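PDB 6UEH: Cow rumen GH26 endo-mannanase from Metagenome, which probably hydrolyses internal beta-1,4-mannosidic linkages in mannans such as galactomannan, using a family 26 TIM-barrel domain joined to a CBM6-type accessory domain. Local coordinates for residues Leu363-Pro368 / Tyr412-Phe417. Residues are numbered along the deposited sequence; the frame is centred on the assembly and turned at random.
Sequences LYAWSP and YTLLNF
T413 opens the contact with its methyl group: CG2, anti to the backbone N, meets the CB of A365 at 3.8 Å. The hydroxyl branch is occupied within the helix, OG1 bonding to the backbone oxygen of P409. One residue on, L414 brings CD2 up to the start of the loop, 3.8 Å from the CB of L363 and 3.6 Å from the carbonyl oxygen of Y364. Its side chain also touches Y385 of strand 382-387 and I424 of strand 423-429, so the same leucine packs helix 408-417 against two parallel strands of the TIM barrel as well as against the loop that follows strand 357-362.

F417, the last residue of the helix, has the most surface covered by the loop. Its ring meets the loop backbone rather than another side chain: CE2 stands 3.6 Å from the O of Y364 and CZ 3.6 Å from the O of S367, both oxygens at the edge and near the ring plane. On one face, offset toward the rim, sits the helix's own T413 O, 3.4 Å above the plane. An alanine here would probably open a gap beside the loop and take the aromatic edge from the Y364 and S367 oxygens, the former the more affected because S367 O keeps a weak bond with S370 OG.

No hydrogen bond crosses between 363-368 and 412-417. The meeting is made of aliphatic contacts and an aromatic rim turned to carbonyl oxygens, and the buried O of Y364, which has no hydrogen-bond partner in the model, is met by L414 CD2 and F417 CE2, the latter probably offering weak electrostatic compensation through its ring hydrogen.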
loop_
_atom_site.group_PDB
_atom_site.type_symbol
_atom_site.label_atom_id
_atom_site.label_comp_id
_atom_site.label_asym_id
_atom_site.label_seq_id
_atom_site.Cartn_x
_atom_site.Cartn_y
_atom_site.Cartn_z
ATOM N N LEU A 363 -3.089 2.510 3.901
ATOM C CA LEU A 363 -3.174 3.810 3.260
ATOM C C LEU A 363 -3.449 3.579 1.787
ATOM O O LEU A 363 -3.129 2.517 1.250
ATOM C CB LEU A 363 -1.887 4.620 3.453
ATOM C CG LEU A 363 -1.598 5.196 4.842
ATOM C CD1 LEU A 363 -0.222 5.843 4.877
ATOM C CD2 LEU A 363 -2.663 6.198 5.245
ATOM N N TYR A 364 -4.057 4.562 1.138
ATOM C CA TYR A 364 -4.192 4.529 -0.310
ATOM C C TYR A 364 -3.327 5.623 -0.921
ATOM O O TYR A 364 -2.723 6.415 -0.203
ATOM C CB TYR A 364 -5.658 4.677 -0.720
ATOM C CG TYR A 364 -6.459 3.422 -0.467
ATOM C CD1 TYR A 364 -6.513 2.407 -1.413
ATOM C CD2 TYR A 364 -7.141 3.239 0.731
ATOM C CE1 TYR A 364 -7.237 1.251 -1.182
ATOM C CE2 TYR A 364 -7.869 2.087 0.970
ATOM C CZ TYR A 364 -7.912 1.097 0.011
ATOM O OH TYR A 364 -8.631 -0.052 0.246
ATOM N N ALA A 365 -3.253 5.654 -2.246
ATOM C CA ALA A 365 -2.400 6.616 -2.928
ATOM C C ALA A 365 -3.158 7.359 -4.020
ATOM O O ALA A 365 -2.578 7.732 -5.039
ATOM C CB ALA A 365 -1.184 5.918 -3.512
ATOM N N TRP A 366 -4.453 7.575 -3.802
ATOM C CA TRP A 366 -5.295 8.242 -4.792
ATOM C C TRP A 366 -4.831 9.669 -5.062
ATOM O O TRP A 366 -4.797 10.118 -6.206
ATOM C CB TRP A 366 -6.759 8.264 -4.339
ATOM C CG TRP A 366 -7.311 6.936 -3.924
ATOM C CD1 TRP A 366 -7.899 6.632 -2.729
ATOM C CD2 TRP A 366 -7.335 5.730 -4.700
ATOM N NE1 TRP A 366 -8.287 5.315 -2.713
ATOM C CE2 TRP A 366 -7.950 4.738 -3.911
ATOM C CE3 TRP A 366 -6.896 5.392 -5.985
ATOM C CZ2 TRP A 366 -8.138 3.433 -4.363
ATOM C CZ3 TRP A 366 -7.081 4.095 -6.431
ATOM C CH2 TRP A 366 -7.697 3.132 -5.621
ATOM N N SER A 367 -4.477 10.375 -3.992
ATOM C CA SER A 367 -4.090 11.775 -4.077
ATOM C C SER A 367 -3.189 12.104 -2.890
ATOM O O SER A 367 -3.052 11.284 -1.984
ATOM C CB SER A 367 -5.332 12.672 -4.091
ATOM O OG SER A 367 -5.946 12.712 -2.815
ATOM N N PRO A 368 -2.558 13.291 -2.892
ATOM C CA PRO A 368 -1.786 13.690 -1.709
ATOM C C PRO A 368 -2.610 13.697 -0.419
ATOM O O PRO A 368 -2.057 13.451 0.654
ATOM C CB PRO A 368 -1.321 15.104 -2.061
ATOM C CG PRO A 368 -1.213 15.090 -3.542
ATOM C CD PRO A 368 -2.328 14.205 -4.028
ATOM N N TYR A 412 6.129 3.754 -4.028
ATOM C CA TYR A 412 6.981 4.892 -3.701
ATOM C C TYR A 412 6.184 6.126 -3.283
ATOM O O TYR A 412 6.703 6.989 -2.573
ATOM C CB TYR A 412 7.912 5.205 -4.872
ATOM C CG TYR A 412 9.058 4.225 -4.930
ATOM C CD1 TYR A 412 10.115 4.321 -4.036
ATOM C CD2 TYR A 412 9.065 3.180 -5.843
ATOM C CE1 TYR A 412 11.159 3.418 -4.060
ATOM C CE2 TYR A 412 10.109 2.272 -5.877
ATOM C CZ TYR A 412 11.153 2.397 -4.981
ATOM O OH TYR A 412 12.195 1.500 -5.003
ATOM N N THR A 413 4.925 6.204 -3.701
ATOM C CA THR A 413 4.038 7.252 -3.205
ATOM C C THR A 413 3.801 7.054 -1.707
ATOM O O THR A 413 3.909 7.998 -0.917
ATOM C CB THR A 413 2.689 7.261 -3.951
ATOM O OG1 THR A 413 2.906 7.603 -5.324
ATOM C CG2 THR A 413 1.733 8.274 -3.330
ATOM N N LEU A 414 3.491 5.819 -1.325
ATOM C CA LEU A 414 3.302 5.471 0.079
ATOM C C LEU A 414 4.596 5.640 0.871
ATOM O O LEU A 414 4.571 6.066 2.022
ATOM C CB LEU A 414 2.784 4.036 0.209
ATOM C CG LEU A 414 1.373 3.786 -0.326
ATOM C CD1 LEU A 414 1.005 2.314 -0.242
ATOM C CD2 LEU A 414 0.367 4.631 0.432
ATOM N N LEU A 415 5.725 5.307 0.250
ATOM C CA LEU A 415 7.022 5.423 0.914
ATOM C C LEU A 415 7.323 6.869 1.268
ATOM O O LEU A 415 7.752 7.176 2.379
ATOM C CB LEU A 415 8.134 4.845 0.032
ATOM C CG LEU A 415 9.557 4.829 0.602
ATOM C CD1 LEU A 415 10.288 3.575 0.161
ATOM C CD2 LEU A 415 10.335 6.069 0.174
ATOM N N ASN A 416 7.093 7.759 0.314
ATOM C CA ASN A 416 7.344 9.168 0.548
ATOM C C ASN A 416 6.328 9.778 1.510
ATOM O O ASN A 416 6.642 10.742 2.205
ATOM C CB ASN A 416 7.369 9.923 -0.778
ATOM C CG ASN A 416 8.623 9.631 -1.580
ATOM O OD1 ASN A 416 9.700 10.136 -1.266
ATOM N ND2 ASN A 416 8.493 8.805 -2.612
ATOM N N PHE A 417 5.126 9.205 1.559
ATOM C CA PHE A 417 4.124 9.616 2.543
ATOM C C PHE A 417 4.692 9.531 3.958
ATOM O O PHE A 417 4.577 10.470 4.742
ATOM C CB PHE A 417 2.864 8.749 2.448
ATOM C CG PHE A 417 1.832 9.261 1.479
ATOM C CD1 PHE A 417 1.956 10.512 0.898
ATOM C CD2 PHE A 417 0.725 8.488 1.163
ATOM C CE1 PHE A 417 1.001 10.977 0.011
ATOM C CE2 PHE A 417 -0.233 8.948 0.280
ATOM C CZ PHE A 417 -0.096 10.194 -0.297
#